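PDB 5X6S: acetylxylan esterase A from Aspergillus awamori, which removes acetyl side groups from the xylan backbone as a secreted serine esterase of carbohydrate esterase family 1. Local coordinates for residues A[12-17]-A[89-94]; A[83-87]-A[182-186]; A[193-197]-A[267-272]; A[229-233]-A[241-245]. All blocks are in the same frame, centred on the assembly; numbering follows the deposited sequence.

Contact 1 of 4, residues A[12-17]-A[89-94]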
loop_
_atom_site.group_PDB
_atom_site.type_symbol
_atom_site.label_atom_id
_atom_site.label_comp_id
_atom_site.label_asym_id
_atom_site.label_seq_id
_atom_site.Cartn_x
_atom_site.Cartn_y
_atom_site.Cartn_z
ATOM N N ASP A 12 -0.304 -1.657 18.927
ATOM C CA ASP A 12 0.546 -2.591 19.664
ATOM C C ASP A 12 2.011 -2.089 19.724
ATOM O O ASP A 12 2.587 -1.677 18.716
ATOM C CB ASP A 12 0.511 -3.969 19.069
ATOM C CG ASP A 12 -0.854 -4.661 19.283
ATOM O OD1 ASP A 12 -1.633 -4.169 20.150
ATOM O OD2 ASP A 12 -1.119 -5.678 18.596
ATOM N N ASN A 13 2.584 -2.112 20.934
ATOM C CA ASN A 13 3.889 -1.507 21.133
ATOM C C ASN A 13 4.628 -2.182 22.285
ATOM O O ASN A 13 5.048 -1.512 23.193
ATOM C CB ASN A 13 3.730 0.011 21.324
ATOM C CG ASN A 13 5.063 0.749 21.471
ATOM O OD1 ASN A 13 6.098 0.315 20.935
ATOM N ND2 ASN A 13 5.049 1.863 22.196
ATOM N N PRO A 14 4.805 -3.519 22.200
ATOM C CA PRO A 14 5.378 -4.236 23.356
ATOM C C PRO A 14 6.817 -3.811 23.704
ATOM O O PRO A 14 7.189 -3.870 24.871
ATOM C CB PRO A 14 5.255 -5.713 22.941
ATOM C CG PRO A 14 5.254 -5.713 21.472
ATOM C CD PRO A 14 4.483 -4.445 21.088
ATOM N N THR A 15 7.578 -3.272 22.741
ATOM C CA THR A 15 8.920 -2.817 23.035
ATOM C C THR A 15 8.963 -1.359 23.436
ATOM O O THR A 15 10.032 -0.792 23.650
ATOM C CB THR A 15 9.915 -3.097 21.873
ATOM O OG1 THR A 15 9.606 -2.296 20.723
ATOM C CG2 THR A 15 9.978 -4.602 21.540
ATOM N N ASN A 16 7.806 -0.729 23.592
ATOM C CA ASN A 16 7.740 0.600 24.168
ATOM C C ASN A 16 8.511 1.712 23.444
ATOM O O ASN A 16 9.080 2.639 24.056
ATOM C CB ASN A 16 8.105 0.547 25.651
ATOM C CG ASN A 16 7.437 1.644 26.427
ATOM O OD1 ASN A 16 6.261 2.019 26.161
ATOM N ND2 ASN A 16 8.148 2.156 27.434
ATOM N N VAL A 17 8.492 1.638 22.110
ATOM C CA VAL A 17 9.055 2.702 21.290
ATOM C C VAL A 17 8.248 4.002 21.513
ATOM O O VAL A 17 7.010 3.938 21.592
ATOM C CB VAL A 17 9.039 2.284 19.792
ATOM C CG1 VAL A 17 9.751 3.284 18.922
ATOM C CG2 VAL A 17 9.627 0.898 19.630
ATOM N N GLY A 89 6.596 -8.046 16.118
ATOM C CA GLY A 89 6.397 -7.371 17.421
ATOM C C GLY A 89 7.562 -6.539 17.905
ATOM O O GLY A 89 7.521 -5.980 19.013
ATOM N N GLY A 90 8.628 -6.453 17.103
ATOM C CA GLY A 90 9.805 -5.675 17.489
ATOM C C GLY A 90 9.642 -4.186 17.221
ATOM O O GLY A 90 8.533 -3.749 16.829
ATOM N N ASN A 91 10.702 -3.392 17.425
ATOM C CA ASN A 91 10.695 -1.967 17.183
ATOM C C ASN A 91 10.074 -1.637 15.830
ATOM O O ASN A 91 9.311 -0.707 15.704
ATOM C CB ASN A 91 12.092 -1.342 17.142
ATOM C CG ASN A 91 12.796 -1.204 18.481
ATOM O OD1 ASN A 91 13.929 -0.864 18.496
ATOM N ND2 ASN A 91 12.128 -1.442 19.580
ATOM N N SER A 92 10.439 -2.400 14.825
ATOM C CA SER A 92 9.938 -2.138 13.478
ATOM C C SER A 92 8.403 -2.186 13.355
ATOM O O SER A 92 7.775 -1.352 12.647
ATOM C CB SER A 92 10.616 -3.070 12.488
ATOM O OG SER A 92 10.497 -4.429 12.888
ATOM N N ASN A 93 7.804 -3.151 14.043
ATOM C CA ASN A 93 6.366 -3.312 14.155
ATOM C C ASN A 93 5.720 -2.068 14.809
ATOM O O ASN A 93 4.718 -1.587 14.363
ATOM C CB ASN A 93 6.039 -4.573 14.940
ATOM C CG ASN A 93 4.689 -5.204 14.594
ATOM O OD1 ASN A 93 4.532 -6.400 14.723
ATOM N ND2 ASN A 93 3.754 -4.422 14.139
ATOM N N SER A 94 6.346 -1.560 15.856
ATOM C CA SER A 94 5.894 -0.358 16.476
ATOM C C SER A 94 5.858 0.815 15.513
ATOM O O SER A 94 4.859 1.533 15.465
ATOM C CB SER A 94 6.780 -0.045 17.686
ATOM O OG SER A 94 6.522 -0.988 18.728
HETATM O O HOH W 1 7.293 -3.250 19.694
#
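A type I beta turn, Asn13 to Asn16, packs against the first turn of helix 91-106 in this alpha/beta-hydrolase fold. The turn belongs to the loop between strands 3-7 and 18-23. It is closed by Asn16 N to Asn13 O at 2.9 Å. In the t rotamer the Asn13 amide reaches the backbone of Val17, just past the turn. Asn13 ND2 donates to Val17 O at 2.9 Å, and Asn13 OD1 accepts from Val17 N at 3.0 Å. The m rotamer of Ser94, whose CA-CB bond points toward the loop, brings Ser94 OG to Asn13 OD1 as a second donor, at 2.6 Å. Thr15 is in the p rotamer. Thr15 OG1 thereby meets Asn91 ND2, which the m rotamer of Asn91 brings within 2.9 Å as donor, while Thr15 CG2 lies 3.8 Å from Gly89 O. Asn91 OD1 accepts from the backbone of Asp77. Val17 CG2 lies 3.6 Å from Ser94 CB and 3.4 Å from Asn91 ND2. Gly90 is the N-cap of the helix. Gly89 before it has a positive phi that suits glycine, and its N is held by Asn93 OD1 at 3.0 Å. Asp12 O reaches Asn97 one helical turn further on. One water links the two segments: it accepts from Thr15 N at 3.1 Å and donates to Gly89 O at 2.8 Å and Ser94 OG at 2.6 Å.

Contact 2 of 4, residues A[83-87]-A[182-186]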
loop_
_atom_site.group_PDB
_atom_site.type_symbol
_atom_site.label_atom_id
_atom_site.label_comp_id
_atom_site.label_asym_id
_atom_site.label_seq_id
_atom_site.Cartn_x
_atom_site.Cartn_y
_atom_site.Cartn_z
ATOM N N THR A 83 12.272 -7.878 15.420
ATOM C CA THR A 83 12.381 -6.646 14.641
ATOM C C THR A 83 12.575 -6.952 13.151
ATOM O O THR A 83 12.265 -6.115 12.304
ATOM C CB THR A 83 13.487 -5.734 15.192
ATOM O OG1 THR A 83 13.237 -4.364 14.796
ATOM C CG2 THR A 83 14.875 -6.161 14.694
ATOM N N LEU A 84 13.127 -8.138 12.846
ATOM C CA LEU A 84 13.431 -8.562 11.490
ATOM C C LEU A 84 12.348 -9.435 10.839
ATOM O O LEU A 84 12.581 -10.087 9.817
ATOM C CB LEU A 84 14.828 -9.270 11.430
ATOM C CG LEU A 84 16.030 -8.386 11.812
ATOM C CD1 LEU A 84 17.322 -9.193 11.777
ATOM C CD2 LEU A 84 16.154 -7.110 10.919
ATOM N N THR A 85 11.151 -9.429 11.403
ATOM C CA THR A 85 10.064 -10.180 10.779
ATOM C C THR A 85 8.808 -9.316 10.705
ATOM O O THR A 85 8.457 -8.650 11.677
ATOM C CB THR A 85 9.813 -11.514 11.518
ATOM O OG1 THR A 85 9.628 -11.250 12.889
ATOM C CG2 THR A 85 11.035 -12.426 11.456
ATOM N N HIS A 86 8.139 -9.348 9.558
ATOM C CA HIS A 86 6.806 -8.720 9.387
ATOM C C HIS A 86 5.917 -9.251 10.525
ATOM O O HIS A 86 5.815 -10.493 10.718
ATOM C CB HIS A 86 6.203 -9.138 8.024
ATOM C CG HIS A 86 4.842 -8.584 7.732
ATOM N ND1 HIS A 86 4.620 -7.256 7.409
ATOM C CD2 HIS A 86 3.633 -9.191 7.658
ATOM C CE1 HIS A 86 3.340 -7.071 7.154
ATOM N NE2 HIS A 86 2.719 -8.228 7.296
ATOM N N ASN A 87 5.298 -8.345 11.262
ATOM C CA ASN A 87 4.431 -8.688 12.377
ATOM C C ASN A 87 5.160 -9.447 13.519
ATOM O O ASN A 87 4.537 -10.098 14.347
ATOM C CB ASN A 87 3.179 -9.456 11.857
ATOM C CG ASN A 87 2.269 -8.597 11.003
ATOM O OD1 ASN A 87 2.344 -7.383 11.043
ATOM N ND2 ASN A 87 1.436 -9.223 10.208
ATOM N N ALA A 182 12.945 -12.939 3.274
ATOM C CA ALA A 182 12.587 -13.768 4.404
ATOM C C ALA A 182 11.930 -12.949 5.551
ATOM O O ALA A 182 11.248 -13.495 6.427
ATOM C CB ALA A 182 13.819 -14.480 4.918
ATOM N N MET A 183 12.159 -11.624 5.530
ATOM C CA MET A 183 11.577 -10.740 6.548
ATOM C C MET A 183 10.059 -10.580 6.350
ATOM O O MET A 183 9.357 -10.185 7.277
ATOM C CB MET A 183 12.269 -9.390 6.521
ATOM C CG MET A 183 13.768 -9.539 6.750
ATOM S SD MET A 183 14.585 -8.026 7.245
ATOM C CE MET A 183 16.216 -8.689 7.473
ATOM N N TYR A 184 9.572 -10.777 5.136
ATOM C CA TYR A 184 8.155 -10.957 4.910
ATOM C C TYR A 184 7.987 -12.090 3.894
ATOM O O TYR A 184 7.731 -11.824 2.707
ATOM C CB TYR A 184 7.479 -9.648 4.417
ATOM C CG TYR A 184 5.975 -9.660 4.369
ATOM C CD1 TYR A 184 5.241 -10.822 4.589
ATOM C CD2 TYR A 184 5.253 -8.477 4.108
ATOM C CE1 TYR A 184 3.865 -10.810 4.546
ATOM C CE2 TYR A 184 3.882 -8.473 4.033
ATOM C CZ TYR A 184 3.175 -9.635 4.237
ATOM O OH TYR A 184 1.791 -9.647 4.137
ATOM N N SER A 185 8.106 -13.347 4.329
ATOM C CA SER A 185 8.120 -14.416 3.303
ATOM C C SER A 185 6.821 -14.538 2.540
ATOM O O SER A 185 5.713 -14.419 3.111
ATOM C CB SER A 185 8.620 -15.796 3.772
ATOM O OG SER A 185 7.824 -16.299 4.772
ATOM N N GLY A 186 6.969 -14.709 1.237
ATOM C CA GLY A 186 5.823 -14.863 0.362
ATOM C C GLY A 186 5.246 -13.570 -0.164
ATOM O O GLY A 186 4.403 -13.574 -1.051
#
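Neither 83-87 nor 182-186 pairs as a regular strand. The two loops come closest at Thr85 and Met183, whose CA atoms are 4.5 Å apart. One backbone hydrogen bond joins them, from His86 N to Met183 O at 2.7 Å and nearly straight at 164°. Two CA-H...O contacts flank it: Met183 CA to Leu84 O at 3.5 Å and Thr85 CA to Met183 O at 3.6 Å. The main side-chain feature is a face-to-face stack of the His86 and Tyr184 rings. Their centroids are 3.6 Å apart and their planes differ by 7°. His86 CB adds a CH-pi contact, 4.1 Å from the Tyr184 ring centroid. On the apolar side, Met183 CE meets Leu84 CD2 at 3.8 Å, and both side chains pack on helix 120-131. The polar atoms of the stacked rings have partners outside the two segments. Tyr184 OH bonds to Ser111 of the second subunit. His86 ND1 bonds to Thr131 O, and His86 NE2 to Asp109 OD2 of the second subunit. A carbonyl and a carboxylate are both acceptors, which is consistent with a doubly protonated, positively charged His86 ring stacked on Tyr184.

Contact 3 of 4, residues A[193-197]-A[267-272]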
loop_
_atom_site.group_PDB
_atom_site.type_symbol
_atom_site.label_atom_id
_atom_site.label_comp_id
_atom_site.label_asym_id
_atom_site.label_seq_id
_atom_site.Cartn_x
_atom_site.Cartn_y
_atom_site.Cartn_z
ATOM N N ARG A 193 10.631 2.433 -3.364
ATOM C CA ARG A 193 11.805 2.813 -4.167
ATOM C C ARG A 193 12.915 3.230 -3.183
ATOM O O ARG A 193 12.678 4.076 -2.319
ATOM C CB ARG A 193 11.445 3.947 -5.093
ATOM C CG ARG A 193 10.327 3.664 -6.055
ATOM C CD ARG A 193 10.013 4.917 -6.914
ATOM N NE ARG A 193 9.251 5.961 -6.191
ATOM C CZ ARG A 193 9.786 7.067 -5.671
ATOM N NH1 ARG A 193 11.071 7.294 -5.781
ATOM N NH2 ARG A 193 9.019 7.942 -5.025
ATOM N N MET A 194 14.106 2.626 -3.293
ATOM C CA MET A 194 15.190 2.820 -2.370
ATOM C C MET A 194 16.261 3.782 -2.894
ATOM O O MET A 194 16.730 3.638 -4.015
ATOM C CB MET A 194 15.859 1.499 -2.024
ATOM C CG MET A 194 14.961 0.407 -1.490
ATOM S SD MET A 194 14.051 0.932 0.019
ATOM C CE MET A 194 15.391 1.098 1.136
ATOM N N GLN A 195 16.673 4.720 -2.047
ATOM C CA GLN A 195 17.785 5.629 -2.320
ATOM C C GLN A 195 18.756 5.524 -1.187
ATOM O O GLN A 195 18.406 5.795 -0.011
ATOM C CB GLN A 195 17.271 7.065 -2.438
ATOM C CG GLN A 195 18.326 8.093 -2.714
ATOM C CD GLN A 195 17.720 9.493 -2.788
ATOM O OE1 GLN A 195 17.184 10.016 -1.783
ATOM N NE2 GLN A 195 17.753 10.090 -3.974
ATOM N N ILE A 196 19.991 5.122 -1.508
ATOM C CA ILE A 196 21.020 4.756 -0.528
ATOM C C ILE A 196 22.228 5.705 -0.616
ATOM O O ILE A 196 22.942 5.704 -1.632
ATOM C CB ILE A 196 21.503 3.297 -0.763
ATOM C CG1 ILE A 196 20.318 2.353 -0.961
ATOM C CG2 ILE A 196 22.524 2.839 0.301
ATOM C CD1 ILE A 196 19.326 2.253 0.209
ATOM N N TYR A 197 22.477 6.494 0.436
ATOM C CA TYR A 197 23.658 7.341 0.538
ATOM C C TYR A 197 24.701 6.698 1.444
ATOM O O TYR A 197 24.375 6.085 2.452
ATOM C CB TYR A 197 23.327 8.688 1.180
ATOM C CG TYR A 197 22.511 9.677 0.373
ATOM C CD1 TYR A 197 21.099 9.631 0.339
ATOM C CD2 TYR A 197 23.141 10.716 -0.308
ATOM C CE1 TYR A 197 20.363 10.601 -0.368
ATOM C CE2 TYR A 197 22.402 11.700 -0.989
ATOM C CZ TYR A 197 21.027 11.644 -1.021
ATOM O OH TYR A 197 20.346 12.637 -1.703
ATOM N N LYS A 267 16.639 17.221 -1.820
ATOM C CA LYS A 267 16.783 15.987 -2.628
ATOM C C LYS A 267 15.836 14.876 -2.184
ATOM O O LYS A 267 15.340 14.113 -3.000
ATOM C CB LYS A 267 18.234 15.490 -2.649
ATOM C CG LYS A 267 19.268 16.448 -3.250
ATOM C CD LYS A 267 18.772 17.183 -4.475
ATOM C CE LYS A 267 18.762 16.335 -5.685
ATOM N NZ LYS A 267 18.635 17.203 -6.914
ATOM N N ASP A 268 15.588 14.793 -0.882
ATOM C CA ASP A 268 14.624 13.827 -0.346
ATOM C C ASP A 268 13.249 14.145 -0.904
ATOM O O ASP A 268 12.531 13.239 -1.335
ATOM C CB ASP A 268 14.552 13.844 1.188
ATOM C CG ASP A 268 15.817 13.404 1.878
ATOM O OD1 ASP A 268 16.753 12.851 1.250
ATOM O OD2 ASP A 268 15.924 13.643 3.115
ATOM N N MET A 269 12.863 15.428 -0.885
ATOM C CA MET A 269 11.597 15.880 -1.447
ATOM C C MET A 269 11.377 15.435 -2.904
ATOM O O MET A 269 10.251 15.100 -3.329
ATOM C CB MET A 269 11.456 17.414 -1.303
ATOM C CG MET A 269 11.429 17.957 0.130
ATOM S SD MET A 269 10.149 17.171 1.183
ATOM C CE MET A 269 11.070 15.860 1.973
ATOM N N GLU A 270 12.462 15.475 -3.672
ATOM C CA GLU A 270 12.456 15.102 -5.083
ATOM C C GLU A 270 12.318 13.582 -5.214
ATOM O O GLU A 270 11.530 13.118 -6.012
ATOM C CB GLU A 270 13.744 15.570 -5.751
ATOM C CG GLU A 270 13.761 17.061 -6.000
ATOM C CD GLU A 270 15.113 17.581 -6.510
ATOM O OE1 GLU A 270 15.925 16.783 -7.029
ATOM O OE2 GLU A 270 15.358 18.785 -6.342
ATOM N N TRP A 271 13.062 12.823 -4.390
ATOM C CA TRP A 271 13.011 11.360 -4.462
ATOM C C TRP A 271 11.626 10.867 -4.056
ATOM O O TRP A 271 11.027 9.973 -4.689
ATOM C CB TRP A 271 14.077 10.750 -3.554
ATOM C CG TRP A 271 14.056 9.253 -3.479
ATOM C CD1 TRP A 271 13.834 8.487 -2.387
ATOM C CD2 TRP A 271 14.228 8.346 -4.582
ATOM N NE1 TRP A 271 13.894 7.164 -2.718
ATOM C CE2 TRP A 271 14.142 7.051 -4.067
ATOM C CE3 TRP A 271 14.483 8.513 -5.955
ATOM C CZ2 TRP A 271 14.290 5.923 -4.865
ATOM C CZ3 TRP A 271 14.632 7.351 -6.749
ATOM C CH2 TRP A 271 14.521 6.106 -6.198
ATOM N N PHE A 272 11.101 11.469 -2.988
ATOM C CA PHE A 272 9.787 11.117 -2.493
ATOM C C PHE A 272 8.723 11.511 -3.477
ATOM O O PHE A 272 7.769 10.784 -3.624
ATOM C CB PHE A 272 9.490 11.768 -1.148
ATOM C CG PHE A 272 10.396 11.366 -0.044
ATOM C CD1 PHE A 272 11.208 10.282 -0.143
ATOM C CD2 PHE A 272 10.405 12.098 1.152
ATOM C CE1 PHE A 272 12.044 9.931 0.886
ATOM C CE2 PHE A 272 11.230 11.767 2.207
ATOM C CZ PHE A 272 12.061 10.652 2.086
HETATM O O HOH W 2 17.769 12.518 -1.246
HETATM O O HOH W 3 16.888 12.783 -4.775
#
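In this alpha/beta-hydrolase fold the C-terminal helix 265-272 packs on one face of the central sheet, here against strand 193-199. The short axes are 10.3 Å apart and run nearly antiparallel, at 156°. Trp271 fills the gap. Its ring is sandwiched between Arg193 and Gln195. Arg193 CZ stands 4.6 Å from the centroid of the Trp271 six-membered ring, a cation-pi contact. On the opposite face Gln195 CB makes a CH-pi contact, 3.5 Å from the centroid of the Trp271 five-membered ring. The guanidinium also bonds to the helix backbone: Arg193 NH1 and NH2 each donate to Trp271 O at 2.9 Å. Trp271 NE1 makes a weak bond to Arg193 O at 3.3 Å, and its stronger acceptor is Ala139 O on the adjacent strand. Gln195 OE1 accepts from Thr140, and its NE2 pairs with Gln250. Asp268 is held by Tyr53 at OD2 and Tyr142 at OD1. Two waters bridge the remaining space. One accepts from Gln195 NE2 at 2.9 Å and donates to Lys267 O at 2.7 Å. The other accepts from Tyr197 OH at 2.6 Å and donates to Gln195 OE1 at 2.6 Å and Asp268 OD1 at 2.7 Å.

Contact 4 of 4, residues A[229-233]-A[241-245]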
loop_
_atom_site.group_PDB
_atom_site.type_symbol
_atom_site.label_atom_id
_atom_site.label_comp_id
_atom_site.label_asym_id
_atom_site.label_seq_id
_atom_site.Cartn_x
_atom_site.Cartn_y
_atom_site.Cartn_z
ATOM N N GLU A 229 21.551 1.299 -14.787
ATOM C CA GLU A 229 21.053 2.034 -15.941
ATOM C C GLU A 229 21.873 3.279 -16.277
ATOM O O GLU A 229 21.968 3.643 -17.463
ATOM C CB GLU A 229 19.656 2.588 -15.696
ATOM C CG GLU A 229 18.515 1.767 -16.177
ATOM C CD GLU A 229 17.188 2.438 -15.873
ATOM O OE1 GLU A 229 17.135 3.646 -15.482
ATOM O OE2 GLU A 229 16.179 1.729 -16.025
ATOM N N LYS A 230 22.324 3.978 -15.242
ATOM C CA LYS A 230 22.942 5.313 -15.408
ATOM C C LYS A 230 23.920 5.630 -14.292
ATOM O O LYS A 230 23.708 5.204 -13.135
ATOM C CB LYS A 230 21.852 6.366 -15.455
ATOM C CG LYS A 230 22.274 7.731 -15.973
ATOM C CD LYS A 230 21.050 8.644 -16.034
ATOM C CE LYS A 230 21.415 10.097 -16.262
ATOM N NZ LYS A 230 20.271 10.887 -16.846
ATOM N N THR A 231 24.995 6.380 -14.618
ATOM C CA THR A 231 25.892 6.943 -13.600
ATOM C C THR A 231 25.983 8.447 -13.839
ATOM O O THR A 231 25.989 8.892 -14.997
ATOM C CB THR A 231 27.312 6.299 -13.528
ATOM O OG1 THR A 231 28.011 6.396 -14.804
ATOM C CG2 THR A 231 27.242 4.866 -13.113
ATOM N N GLU A 232 25.952 9.228 -12.754
ATOM C CA GLU A 232 25.920 10.684 -12.848
ATOM C C GLU A 232 26.997 11.252 -11.945
ATOM O O GLU A 232 26.975 11.091 -10.713
ATOM C CB GLU A 232 24.533 11.276 -12.458
ATOM C CG GLU A 232 23.330 10.700 -13.218
ATOM C CD GLU A 232 21.949 11.035 -12.577
ATOM O OE1 GLU A 232 21.824 10.994 -11.340
ATOM O OE2 GLU A 232 20.965 11.284 -13.303
ATOM N N ALA A 233 27.960 11.918 -12.573
ATOM C CA ALA A 233 29.058 12.547 -11.862
ATOM C C ALA A 233 28.533 13.753 -11.053
ATOM O O ALA A 233 27.611 14.459 -11.500
ATOM C CB ALA A 233 30.100 13.030 -12.861
ATOM N N GLU A 241 28.469 10.782 -6.335
ATOM C CA GLU A 241 28.117 10.163 -7.616
ATOM C C GLU A 241 26.868 9.317 -7.486
ATOM O O GLU A 241 26.805 8.471 -6.614
ATOM C CB GLU A 241 29.272 9.256 -8.090
ATOM C CG GLU A 241 29.045 8.575 -9.454
ATOM C CD GLU A 241 30.078 7.462 -9.689
ATOM O OE1 GLU A 241 30.097 6.468 -8.877
ATOM O OE2 GLU A 241 30.908 7.583 -10.626
ATOM N N THR A 242 25.905 9.546 -8.374
ATOM C CA THR A 242 24.628 8.826 -8.357
ATOM C C THR A 242 24.626 7.695 -9.393
ATOM O O THR A 242 24.876 7.925 -10.556
ATOM C CB THR A 242 23.442 9.785 -8.603
ATOM O OG1 THR A 242 23.414 10.789 -7.569
ATOM C CG2 THR A 242 22.131 9.061 -8.552
ATOM N N THR A 243 24.342 6.475 -8.939
ATOM C CA THR A 243 24.111 5.334 -9.813
ATOM C C THR A 243 22.624 4.942 -9.718
ATOM O O THR A 243 22.149 4.620 -8.631
ATOM C CB THR A 243 24.985 4.157 -9.378
ATOM O OG1 THR A 243 26.376 4.526 -9.424
ATOM C CG2 THR A 243 24.738 2.945 -10.290
ATOM N N ILE A 244 21.907 5.027 -10.833
ATOM C CA ILE A 244 20.539 4.544 -10.950
ATOM C C ILE A 244 20.475 3.107 -11.509
ATOM O O ILE A 244 20.809 2.876 -12.673
ATOM C CB ILE A 244 19.725 5.478 -11.844
ATOM C CG1 ILE A 244 19.807 6.925 -11.300
ATOM C CG2 ILE A 244 18.282 4.974 -11.999
ATOM C CD1 ILE A 244 19.079 7.919 -12.169
ATOM N N TRP A 245 20.093 2.140 -10.676
ATOM C CA TRP A 245 19.929 0.763 -11.151
ATOM C C TRP A 245 18.586 0.610 -11.816
ATOM O O TRP A 245 18.431 -0.177 -12.746
ATOM C CB TRP A 245 20.136 -0.241 -10.040
ATOM C CG TRP A 245 21.531 -0.621 -9.711
ATOM C CD1 TRP A 245 22.231 -1.726 -10.176
ATOM C CD2 TRP A 245 22.402 0.036 -8.784
ATOM N NE1 TRP A 245 23.456 -1.781 -9.575
ATOM C CE2 TRP A 245 23.600 -0.707 -8.734
ATOM C CE3 TRP A 245 22.278 1.185 -7.981
ATOM C CZ2 TRP A 245 24.677 -0.344 -7.923
ATOM C CZ3 TRP A 245 23.341 1.552 -7.201
ATOM C CH2 TRP A 245 24.533 0.795 -7.173
#
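Glu241 opens the pairing with its backbone: its CA makes a CA-H...O contact to Glu232 O at 3.4 Å. Thr242 comes next, opposite Glu232 in an antiparallel hydrogen-bonded pair. Thr242 N donates to Glu232 O at 3.0 Å, and Glu232 N returns a bond to Thr242 O at 2.8 Å. Thr242 CB also lies 3.4 Å from Glu232 OE1, while its hydroxyl bonds to Thr235 in the connecting loop. Thr243 faces Thr231 in a non-hydrogen-bonded pair with CA atoms 4.5 Å apart. Thr243 OG1 and Thr231 CG2 are 3.8 Å apart. The two strands form a beta hairpin at one edge of the mixed central sheet, with 230-232 the outermost strand and 249-254 on the inner side of 240-246. Ile244 then pairs with Lys230, and Ile244 N donates to Lys230 O at 2.9 Å. Ile244 O accepts twice, from Glu229 N at 2.7 Å and Lys230 N at 3.2 Å, which makes a classic beta bulge. Ile244 shares its sheet face with Thr242, Lys230 and Glu232, and its CD1 is 4.0 Å from Glu232 OE2. At Trp245 the CA-CB bond points away from 229-233, and its NE1 bonds to Tyr225 O; Trp245 O lies 3.9 Å from Glu229 CG.

In the fold
From the N terminus, the loop 12-17 follows the first edge strand of the sheet. Contact 1 closes when the chain reaches the start of helix 91-106. Contact 2 opens just before that, at 83-87, so the two cross. They also touch, with Ser92 OG 2.5 Å from Thr83 O. Contact 2 closes after helix 173-182, tying the loop before helix 91-106 to the one before strand 193-199. That strand opens contact 3, which closes only at the C-terminal helix. Contact 4, the hairpin 229-233 with 241-245, forms and closes within this span. Contacts 3 and 4 reach the same sheet, their centres about 13 Å apart. Contact 1 lies across the chain's centre from both.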